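PDB 4REM: UDP-glucose:anthocyanidin 3-O-glucosyltransferase from Clitoria ternatea, which belongs to the GT-B glycosyltransferase clan and is built from two Rossmann-like halves that face each other across a cleft. Local coordinates for residues Pro136-Ser141 and Gly369-Val374; Phe146-Ile151 and Gln180-Val185; Gly272-Pro277 and Pro363-Gln368. One frame throughout, in Å; residues are numbered along the deposited sequence.

Overall arrangement
The three contacts line one side of the bound DLM, which touches each of them, in the cleft between the halves of a GT-B fold. Interaction 1 bridges the halves: the loop after strand 131-135 of the seven-stranded parallel sheet meets helix 368-378 of the half built on the six-stranded sheet. Interaction 2 belongs to the first half, interaction 3 to the second. Along the chain, interactions 2 and 3 follow one another inside the loop closed by interaction 1. Centre to centre, interaction 1 lies about 16 Å from interaction 2 and about 13 Å from interaction 3, which it touches; interactions 2 and 3 are about 19 Å apart. Each half contributes walls to one shared pocket.

Interaction 1. Residues Pro136-Ser141 and Gly369-Val374; sequences PNVSCS and GIAARV. With DLM (3,5,7-trihydroxy-2-(3,4,5-trihydroxyphenyl)chromenium), chain B.
Val138, Cys140 and Ser141 rest against one flank of helix 368-378, where Ile370, Ala371 and Val374 receive them. Just before this patch, Asn137 turns its amide to the bound DLM, with ND2 3.4 Å from DLM C9; this is a packing approach, and the same side chain also leans on His17 and Phe116. Val138 follows and spreads its two methyls over the helix. With CG1 anti to the backbone N (chi1 177°), that branch reaches CG2 of Ile370 at 4.0 Å, while CG2 of Val138 lies 3.7 Å from CB of Ala371. The backbone at Val138 is held as well: its N donates to Asp367 OD2 and its O accepts from Trp135 NE1. Ser139 bonds through OG to Asp218. Cys140 then points toward the helix, its SG beside the backbone N, and the sulfur lies 4.2 Å from CG2 of Val374, one helical turn beyond Ile370. Ser141 adds its CB, 4.4 Å from CG2 of Ile370, so that this single methyl is approached by Val138, Cys140 and Ser141. The turn is closed by the backbone bond from Ser141 N to Val138 O, 3.2 Å long. No hydrogen bond joins the two segments. The seam between the two halves of the enzyme is here buried and apolar, made of methyls and one sulfur; with no bond across the segments, the fit here probably rests on shape, while Asp367 supplies the nearby polar tie.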
loop_
_atom_site.group_PDB
_atom_site.type_symbol
_atom_site.label_atom_id
_atom_site.label_comp_id
_atom_site.label_asym_id
_atom_site.label_seq_id
_atom_site.Cartn_x
_atom_site.Cartn_y
_atom_site.Cartn_z
ATOM N N PRO A 136 0.335 -3.357 -5.454
ATOM C CA PRO A 136 -0.372 -2.797 -4.299
ATOM C C PRO A 136 0.286 -1.522 -3.771
ATOM O O PRO A 136 -0.118 -1.016 -2.725
ATOM C CB PRO A 136 -0.231 -3.906 -3.260
ATOM C CG PRO A 136 1.124 -4.477 -3.545
ATOM C CD PRO A 136 1.310 -4.387 -5.045
ATOM N N ASN A 137 1.287 -1.014 -4.482
ATOM C CA ASN A 137 1.991 0.186 -4.051
ATOM C C ASN A 137 1.324 1.442 -4.601
ATOM O O ASN A 137 0.236 1.365 -5.173
ATOM C CB ASN A 137 3.451 0.122 -4.491
ATOM C CG ASN A 137 4.090 -1.222 -4.192
ATOM O OD1 ASN A 137 4.521 -1.934 -5.099
ATOM N ND2 ASN A 137 4.149 -1.577 -2.915
ATOM N N VAL A 138 1.962 2.596 -4.419
ATOM C CA VAL A 138 1.472 3.833 -5.026
ATOM C C VAL A 138 1.494 3.665 -6.542
ATOM O O VAL A 138 2.540 3.386 -7.123
ATOM C CB VAL A 138 2.322 5.059 -4.614
ATOM C CG1 VAL A 138 1.833 6.314 -5.322
ATOM C CG2 VAL A 138 2.271 5.256 -3.111
ATOM N N SER A 139 0.332 3.814 -7.171
ATOM C CA SER A 139 0.188 3.561 -8.603
ATOM C C SER A 139 1.071 4.465 -9.455
ATOM O O SER A 139 1.750 4.001 -10.372
ATOM C CB SER A 139 -1.275 3.707 -9.025
ATOM O OG SER A 139 -1.795 4.962 -8.629
ATOM N N CYS A 140 1.071 5.756 -9.135
ATOM C CA CYS A 140 1.821 6.745 -9.901
ATOM C C CYS A 140 3.329 6.505 -9.894
ATOM O O CYS A 140 4.057 7.089 -10.694
ATOM C CB CYS A 140 1.518 8.156 -9.391
ATOM S SG CYS A 140 -0.185 8.686 -9.633
ATOM N N SER A 141 3.792 5.640 -8.996
ATOM C CA SER A 141 5.215 5.346 -8.884
ATOM C C SER A 141 5.678 4.320 -9.916
ATOM O O SER A 141 6.874 4.057 -10.039
ATOM C CB SER A 141 5.555 4.871 -7.470
ATOM O OG SER A 141 4.853 3.688 -7.145
ATOM N N GLY A 369 6.720 9.403 -0.558
ATOM C CA GLY A 369 6.953 10.748 -1.049
ATOM C C GLY A 369 6.151 11.015 -2.308
ATOM O O GLY A 369 5.681 12.130 -2.531
ATOM N N ILE A 370 5.994 9.983 -3.131
ATOM C CA ILE A 370 5.189 10.086 -4.341
ATOM C C ILE A 370 3.721 10.255 -3.971
ATOM O O ILE A 370 3.021 11.089 -4.541
ATOM C CB ILE A 370 5.354 8.851 -5.243
ATOM C CG1 ILE A 370 6.833 8.589 -5.533
ATOM C CG2 ILE A 370 4.558 9.019 -6.535
ATOM C CD1 ILE A 370 7.535 9.741 -6.216
ATOM N N ALA A 371 3.265 9.461 -3.010
ATOM C CA ALA A 371 1.900 9.564 -2.508
ATOM C C ALA A 371 1.613 10.957 -1.952
ATOM O O ALA A 371 0.613 11.582 -2.306
ATOM C CB ALA A 371 1.648 8.512 -1.450
ATOM N N ALA A 372 2.495 11.432 -1.077
ATOM C CA ALA A 372 2.343 12.744 -0.457
ATOM C C ALA A 372 2.303 13.873 -1.487
ATOM O O ALA A 372 1.536 14.822 -1.340
ATOM C CB ALA A 372 3.455 12.982 0.555
ATOM N N ARG A 373 3.133 13.771 -2.520
ATOM C CA ARG A 373 3.167 14.783 -3.570
ATOM C C ARG A 373 1.862 14.804 -4.366
ATOM O O ARG A 373 1.353 15.872 -4.722
ATOM C CB ARG A 373 4.353 14.547 -4.506
ATOM C CG ARG A 373 4.500 15.602 -5.593
ATOM C CD ARG A 373 4.729 16.971 -4.991
ATOM N NE ARG A 373 5.989 17.037 -4.260
ATOM C CZ ARG A 373 6.330 18.024 -3.439
ATOM N NH1 ARG A 373 5.500 19.034 -3.239
ATOM N NH2 ARG A 373 7.500 17.998 -2.816
ATOM N N VAL A 374 1.325 13.617 -4.641
ATOM C CA VAL A 374 0.058 13.490 -5.355
ATOM C C VAL A 374 -1.094 14.029 -4.508
ATOM O O VAL A 374 -1.973 14.733 -5.008
ATOM C CB VAL A 374 -0.218 12.024 -5.748
ATOM C CG1 VAL A 374 -1.619 11.874 -6.299
ATOM C CG2 VAL A 374 0.795 11.548 -6.768
HETATM O O12 DLM B . 9.485 -0.489 0.152
HETATM C C11 DLM B . 8.452 -1.249 0.643
HETATM C C14 DLM B . 8.725 -2.002 1.904
HETATM C C15 DLM B . 7.847 -2.961 2.415
HETATM C C1 DLM B . 9.047 1.758 -3.399
HETATM C C2 DLM B . 7.943 1.021 -2.983
HETATM O O21 DLM B . 7.249 -4.582 4.073
HETATM O O22 DLM B . 11.461 -2.031 4.360
HETATM C C3 DLM B . 8.052 0.214 -1.737
HETATM C C18 DLM B . 10.286 -2.343 3.743
HETATM C C19 DLM B . 9.918 -1.709 2.562
HETATM C C17 DLM B . 9.383 -3.366 4.319
HETATM O O24 DLM B . 9.704 -4.013 5.475
HETATM C C16 DLM B . 8.122 -3.653 3.593
HETATM C C10 DLM B . 7.144 -1.284 -0.091
HETATM O O27 DLM B . 6.082 -2.015 0.348
HETATM C C9 DLM B . 6.992 -0.546 -1.261
HETATM C C4 DLM B . 9.337 0.235 -1.000
HETATM C C5 DLM B . 10.382 1.002 -1.501
HETATM C C6 DLM B . 10.238 1.748 -2.673
HETATM O O29 DLM B . 11.294 2.484 -3.122
HETATM O O30 DLM B . 6.787 1.040 -3.702
#

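Interaction 2. Residues Phe146-Ile151 and Gln180-Val185. With DLM (3,5,7-trihydroxy-2-(3,4,5-trihydroxyphenyl)chromenium), chain B.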
loop_
_atom_site.group_PDB
_atom_site.type_symbol
_atom_site.label_atom_id
_atom_site.label_comp_id
_atom_site.label_asym_id
_atom_site.label_seq_id
_atom_site.Cartn_x
_atom_site.Cartn_y
_atom_site.Cartn_z
ATOM N N PHE A 146 10.703 3.322 -15.240
ATOM C CA PHE A 146 11.012 3.346 -16.662
ATOM C C PHE A 146 11.881 4.549 -17.019
ATOM O O PHE A 146 12.178 4.788 -18.189
ATOM C CB PHE A 146 9.723 3.362 -17.483
ATOM C CG PHE A 146 8.935 2.085 -17.399
ATOM C CD1 PHE A 146 9.154 1.063 -18.311
ATOM C CD2 PHE A 146 7.977 1.904 -16.412
ATOM C CE1 PHE A 146 8.434 -0.114 -18.242
ATOM C CE2 PHE A 146 7.256 0.726 -16.336
ATOM C CZ PHE A 146 7.483 -0.282 -17.253
ATOM N N ASN A 147 12.284 5.303 -16.001
ATOM C CA ASN A 147 13.088 6.500 -16.205
ATOM C C ASN A 147 14.157 6.662 -15.125
ATOM O O ASN A 147 14.466 7.775 -14.710
ATOM C CB ASN A 147 12.190 7.741 -16.262
ATOM C CG ASN A 147 11.106 7.630 -17.318
ATOM O OD1 ASN A 147 11.317 7.975 -18.479
ATOM N ND2 ASN A 147 9.939 7.139 -16.919
ATOM N N ILE A 148 14.724 5.540 -14.694
ATOM C CA ILE A 148 15.705 5.525 -13.612
ATOM C C ILE A 148 16.959 6.343 -13.932
ATOM O O ILE A 148 17.444 7.097 -13.086
ATOM C CB ILE A 148 16.085 4.080 -13.211
ATOM C CG1 ILE A 148 14.839 3.306 -12.777
ATOM C CG2 ILE A 148 17.118 4.076 -12.098
ATOM C CD1 ILE A 148 15.127 1.942 -12.196
ATOM N N ASP A 149 17.472 6.202 -15.151
ATOM C CA ASP A 149 18.661 6.943 -15.564
ATOM C C ASP A 149 18.397 8.446 -15.643
ATOM O O ASP A 149 19.217 9.248 -15.206
ATOM C CB ASP A 149 19.198 6.418 -16.900
ATOM C CG ASP A 149 19.791 5.027 -16.785
ATOM O OD1 ASP A 149 19.979 4.554 -15.648
ATOM O OD2 ASP A 149 20.080 4.414 -17.833
ATOM N N LEU A 150 17.248 8.819 -16.200
ATOM C CA LEU A 150 16.847 10.222 -16.256
ATOM C C LEU A 150 16.680 10.799 -14.853
ATOM O O LEU A 150 17.066 11.938 -14.589
ATOM C CB LEU A 150 15.537 10.390 -17.030
ATOM C CG LEU A 150 15.615 10.678 -18.528
ATOM C CD1 LEU A 150 14.261 11.138 -19.061
ATOM C CD2 LEU A 150 16.690 11.711 -18.825
ATOM N N ILE A 151 16.104 10.002 -13.959
ATOM C CA ILE A 151 15.837 10.437 -12.595
ATOM C C ILE A 151 17.115 10.514 -11.756
ATOM O O ILE A 151 17.312 11.472 -11.009
ATOM C CB ILE A 151 14.775 9.540 -11.926
ATOM C CG1 ILE A 151 13.413 9.808 -12.564
ATOM C CG2 ILE A 151 14.713 9.796 -10.432
ATOM C CD1 ILE A 151 12.333 8.831 -12.190
ATOM N N GLN A 180 14.614 6.889 -2.204
ATOM C CA GLN A 180 16.065 6.930 -2.027
ATOM C C GLN A 180 16.793 5.697 -2.561
ATOM O O GLN A 180 17.861 5.817 -3.162
ATOM C CB GLN A 180 16.432 7.162 -0.557
ATOM C CG GLN A 180 17.933 7.298 -0.308
ATOM C CD GLN A 180 18.534 8.517 -0.990
ATOM O OE1 GLN A 180 17.985 9.615 -0.916
ATOM N NE2 GLN A 180 19.664 8.325 -1.662
ATOM N N ASP A 181 16.221 4.515 -2.351
ATOM C CA ASP A 181 16.870 3.284 -2.803
ATOM C C ASP A 181 16.941 3.173 -4.329
ATOM O O ASP A 181 17.643 2.318 -4.865
ATOM C CB ASP A 181 16.213 2.044 -2.181
ATOM C CG ASP A 181 14.701 2.049 -2.309
ATOM O OD1 ASP A 181 14.031 1.621 -1.347
ATOM O OD2 ASP A 181 14.182 2.462 -3.367
ATOM N N MET A 182 16.212 4.046 -5.016
ATOM C CA MET A 182 16.269 4.138 -6.469
ATOM C C MET A 182 17.517 4.914 -6.894
ATOM O O MET A 182 18.037 4.732 -7.997
ATOM C CB MET A 182 15.006 4.824 -6.988
ATOM C CG MET A 182 14.943 5.007 -8.490
ATOM S SD MET A 182 13.304 5.541 -9.015
ATOM C CE MET A 182 13.633 5.938 -10.724
ATOM N N LEU A 183 17.998 5.773 -6.000
ATOM C CA LEU A 183 19.169 6.597 -6.272
ATOM C C LEU A 183 20.447 5.958 -5.735
ATOM O O LEU A 183 21.540 6.231 -6.236
ATOM C CB LEU A 183 18.993 7.988 -5.663
ATOM C CG LEU A 183 17.740 8.762 -6.068
ATOM C CD1 LEU A 183 17.614 10.041 -5.257
ATOM C CD2 LEU A 183 17.754 9.066 -7.555
ATOM N N ASP A 184 20.306 5.113 -4.715
ATOM C CA ASP A 184 21.455 4.455 -4.093
ATOM C C ASP A 184 22.241 3.580 -5.073
ATOM O O ASP A 184 21.675 2.729 -5.761
ATOM C CB ASP A 184 21.023 3.631 -2.874
ATOM C CG ASP A 184 20.756 4.490 -1.653
ATOM O OD1 ASP A 184 21.292 5.616 -1.584
ATOM O OD2 ASP A 184 20.017 4.034 -0.755
ATOM N N VAL A 185 23.552 3.802 -5.123
ATOM C CA VAL A 185 24.428 3.095 -6.048
ATOM C C VAL A 185 25.643 2.529 -5.317
ATOM O O VAL A 185 26.310 3.242 -4.565
ATOM C CB VAL A 185 24.906 4.026 -7.190
ATOM C CG1 VAL A 185 26.080 3.412 -7.934
ATOM C CG2 VAL A 185 23.766 4.329 -8.148
HETATM O O12 DLM B . 9.485 -0.489 0.152
HETATM C C11 DLM B . 8.452 -1.249 0.643
HETATM C C14 DLM B . 8.725 -2.002 1.904
HETATM C C15 DLM B . 7.847 -2.961 2.415
HETATM C C1 DLM B . 9.047 1.758 -3.399
HETATM C C2 DLM B . 7.943 1.021 -2.983
HETATM O O21 DLM B . 7.249 -4.582 4.073
HETATM O O22 DLM B . 11.461 -2.031 4.360
HETATM C C3 DLM B . 8.052 0.214 -1.737
HETATM C C18 DLM B . 10.286 -2.343 3.743
HETATM C C19 DLM B . 9.918 -1.709 2.562
HETATM C C17 DLM B . 9.383 -3.366 4.319
HETATM O O24 DLM B . 9.704 -4.013 5.475
HETATM C C16 DLM B . 8.122 -3.653 3.593
HETATM C C10 DLM B . 7.144 -1.284 -0.091
HETATM O O27 DLM B . 6.082 -2.015 0.348
HETATM C C9 DLM B . 6.992 -0.546 -1.261
HETATM C C4 DLM B . 9.337 0.235 -1.000
HETATM C C5 DLM B . 10.382 1.002 -1.501
HETATM C C6 DLM B . 10.238 1.748 -2.673
HETATM O O29 DLM B . 11.294 2.484 -3.122
HETATM O O30 DLM B . 6.787 1.040 -3.702
#
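Met182 reaches across to Ile148 and Ile151 and places its terminal methyl between them. CE lies 3.5 Å from CG1 of Ile148 and equally 3.5 Å from CD1 of Ile151, two residues three positions apart and so on the same face of helix 148-157. The methionine crosses Ile151 at about a right angle and Ile148 more obliquely. Its reach comes from a fully stretched chain: CG stands anti to the backbone N (chi1 179°), and both later torsions are extended too. Leu183 adds a second, looser touch, CD2 against CG2 of Ile151 at 4.2 Å, and its side chain also packs on Arg152 and Cys155 of the same helix.

Behind these side chains, the short helical turn 180-183 is only weakly bonded. Gln180 O accepts from both Leu183 N and Asp184 N. Its side chain reinforces the turn, since NE2 donates to Asp184 OD1 over 3.2 Å; the N-H points almost straight at the oxygen (169°) but meets it from above the carboxylate plane. On the other side, Ile151 N bonds to Asn147 O at the start of the helix, while Asn147 ND2 is held by Ser143 O and Tyr225 OH.

Asp181, next to the methionine, turns to the pocket instead, and OD2 accepts a hydrogen bond from DLM O29 at 2.9 Å. No hydrogen bond links the two segments themselves: with a methionine methyl lodged between two isoleucines, the side-chain contact is apolar, and a polar tie between turn and helix comes from Arg152 NE, which bonds to Met182 O, in the same turn whose aspartate meets the ligand.

Interaction 3. Residues Gly272-Pro277 and Pro363-Gln368; sequences GTVVSP and PFFGDQ. With DLM (3,5,7-trihydroxy-2-(3,4,5-trihydroxyphenyl)chromenium), chain B.
The ring of Phe364 carries CG1 of Val275 over one face, a CH-pi contact with the methyl 3.5 Å from the ring centroid and only 15° off the normal. Pro277 comes to the same ring obliquely, CB near CZ, and Arg362 makes a cation-pi contact with it. The ring of Phe365 is met differently: CG2 of Val275 sits at its edge, 3.7 Å from CE2, so one valine serves two phenylalanines with its two branches. CG1 of Val274 approaches CZ of Phe365 obliquely at 3.8 Å, and DLM C19 does likewise at CE1. Over one face of the Phe365 ring, offset toward the rim, lies the amide carbon CD of Gln368.

That amide also organises the loop. Gln368 OE1 accepts two backbone N-H groups, from Phe364 N at 2.7 Å, nearly along the C=O axis, and from Phe365 N at 3.0 Å, which comes in well above the carbonyl plane (55° out of it). The twin bonds fix the backbone from which both rings spring. From Phe365 to Gln368 the chain makes a type II' beta turn whose second residue, Gly366, has a positive phi (57°) and brings its CA to 3.4 Å from DLM C6. Asp367 follows with a weak hydrogen bond from DLM O30 to its OD2, 2.9 Å long.

Both loops leave the C-terminal ends of strands of the six-stranded parallel sheet. Residues 272-277 link strand 266-270 to helix 279-292, and residues 363-368 lead from strand 359-361 into helix 368-378; strand 337-342 runs between those two strands, so the loops meet across its end, at the cleft.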
loop_
_atom_site.group_PDB
_atom_site.type_symbol
_atom_site.label_atom_id
_atom_site.label_comp_id
_atom_site.label_asym_id
_atom_site.label_seq_id
_atom_site.Cartn_x
_atom_site.Cartn_y
_atom_site.Cartn_z
ATOM N N GLY A 272 1.891 3.930 10.685
ATOM C CA GLY A 272 2.095 2.597 10.150
ATOM C C GLY A 272 2.832 1.683 11.114
ATOM O O GLY A 272 3.045 2.034 12.275
ATOM N N THR A 273 3.230 0.511 10.627
ATOM C CA THR A 273 3.835 -0.514 11.475
ATOM C C THR A 273 5.288 -0.816 11.111
ATOM O O THR A 273 6.026 -1.403 11.905
ATOM C CB THR A 273 3.022 -1.816 11.425
ATOM O OG1 THR A 273 2.937 -2.273 10.070
ATOM C CG2 THR A 273 1.621 -1.584 11.962
ATOM N N VAL A 274 5.688 -0.422 9.904
ATOM C CA VAL A 274 7.063 -0.585 9.442
ATOM C C VAL A 274 7.894 0.614 9.884
ATOM O O VAL A 274 9.086 0.496 10.173
ATOM C CB VAL A 274 7.121 -0.698 7.901
ATOM C CG1 VAL A 274 8.557 -0.842 7.413
ATOM C CG2 VAL A 274 6.279 -1.866 7.420
ATOM N N VAL A 275 7.239 1.766 9.952
ATOM C CA VAL A 275 7.908 3.037 10.209
ATOM C C VAL A 275 8.384 3.212 11.652
ATOM O O VAL A 275 7.600 3.108 12.596
ATOM C CB VAL A 275 6.990 4.219 9.834
ATOM C CG1 VAL A 275 7.579 5.535 10.317
ATOM C CG2 VAL A 275 6.744 4.242 8.330
ATOM N N SER A 276 9.678 3.478 11.805
ATOM C CA SER A 276 10.250 3.830 13.099
ATOM C C SER A 276 10.615 5.313 13.108
ATOM O O SER A 276 11.712 5.689 12.690
ATOM C CB SER A 276 11.491 2.981 13.388
ATOM O OG SER A 276 11.986 3.225 14.694
ATOM N N PRO A 277 9.691 6.164 13.582
ATOM C CA PRO A 277 9.909 7.613 13.574
ATOM C C PRO A 277 10.849 8.046 14.691
ATOM O O PRO A 277 10.853 7.427 15.757
ATOM C CB PRO A 277 8.508 8.170 13.823
ATOM C CG PRO A 277 7.846 7.126 14.661
ATOM C CD PRO A 277 8.403 5.800 14.201
ATOM N N PRO A 363 5.797 11.578 4.841
ATOM C CA PRO A 363 6.360 10.364 4.240
ATOM C C PRO A 363 7.737 10.050 4.815
ATOM O O PRO A 363 8.515 10.968 5.073
ATOM C CB PRO A 363 6.485 10.742 2.764
ATOM C CG PRO A 363 6.672 12.219 2.770
ATOM C CD PRO A 363 5.844 12.727 3.919
ATOM N N PHE A 364 8.034 8.770 5.007
ATOM C CA PHE A 364 9.317 8.379 5.575
ATOM C C PHE A 364 10.265 7.734 4.564
ATOM O O PHE A 364 11.453 8.059 4.531
ATOM C CB PHE A 364 9.115 7.463 6.785
ATOM C CG PHE A 364 8.608 8.175 8.007
ATOM C CD1 PHE A 364 9.492 8.736 8.917
ATOM C CD2 PHE A 364 7.247 8.289 8.246
ATOM C CE1 PHE A 364 9.030 9.394 10.044
ATOM C CE2 PHE A 364 6.777 8.946 9.371
ATOM C CZ PHE A 364 7.671 9.501 10.271
ATOM N N PHE A 365 9.747 6.826 3.744
ATOM C CA PHE A 365 10.581 6.105 2.788
ATOM C C PHE A 365 9.782 5.600 1.593
ATOM O O PHE A 365 8.579 5.841 1.487
ATOM C CB PHE A 365 11.273 4.923 3.471
ATOM C CG PHE A 365 10.326 3.846 3.923
ATOM C CD1 PHE A 365 10.117 2.715 3.148
ATOM C CD2 PHE A 365 9.644 3.966 5.122
ATOM C CE1 PHE A 365 9.245 1.723 3.562
ATOM C CE2 PHE A 365 8.771 2.979 5.544
ATOM C CZ PHE A 365 8.571 1.856 4.762
ATOM N N GLY A 366 10.467 4.893 0.700
ATOM C CA GLY A 366 9.836 4.269 -0.447
ATOM C C GLY A 366 9.082 5.217 -1.354
ATOM O O GLY A 366 9.615 6.243 -1.777
ATOM N N ASP A 367 7.832 4.870 -1.643
ATOM C CA ASP A 367 7.001 5.669 -2.533
ATOM C C ASP A 367 5.985 6.505 -1.757
ATOM O O ASP A 367 4.966 6.922 -2.306
ATOM C CB ASP A 367 6.296 4.767 -3.548
ATOM C CG ASP A 367 5.432 3.710 -2.890
ATOM O OD1 ASP A 367 5.546 3.514 -1.666
ATOM O OD2 ASP A 367 4.645 3.062 -3.606
ATOM N N GLN A 368 6.272 6.750 -0.483
ATOM C CA GLN A 368 5.409 7.578 0.352
ATOM C C GLN A 368 5.552 9.046 -0.030
ATOM O O GLN A 368 4.627 9.838 0.154
ATOM C CB GLN A 368 5.744 7.375 1.831
ATOM C CG GLN A 368 5.445 5.974 2.351
ATOM C CD GLN A 368 6.095 5.689 3.692
ATOM O OE1 GLN A 368 6.815 6.525 4.237
ATOM N NE2 GLN A 368 5.848 4.501 4.226
HETATM O O12 DLM B . 9.485 -0.489 0.152
HETATM C C11 DLM B . 8.452 -1.249 0.643
HETATM C C14 DLM B . 8.725 -2.002 1.904
HETATM C C15 DLM B . 7.847 -2.961 2.415
HETATM C C1 DLM B . 9.047 1.758 -3.399
HETATM C C2 DLM B . 7.943 1.021 -2.983
HETATM O O21 DLM B . 7.249 -4.582 4.073
HETATM O O22 DLM B . 11.461 -2.031 4.360
HETATM C C3 DLM B . 8.052 0.214 -1.737
HETATM C C18 DLM B . 10.286 -2.343 3.743
HETATM C C19 DLM B . 9.918 -1.709 2.562
HETATM C C17 DLM B . 9.383 -3.366 4.319
HETATM O O24 DLM B . 9.704 -4.013 5.475
HETATM C C16 DLM B . 8.122 -3.653 3.593
HETATM C C10 DLM B . 7.144 -1.284 -0.091
HETATM O O27 DLM B . 6.082 -2.015 0.348
HETATM C C9 DLM B . 6.992 -0.546 -1.261
HETATM C C4 DLM B . 9.337 0.235 -1.000
HETATM C C5 DLM B . 10.382 1.002 -1.501
HETATM C C6 DLM B . 10.238 1.748 -2.673
HETATM O O29 DLM B . 11.294 2.484 -3.122
HETATM O O30 DLM B . 6.787 1.040 -3.702
#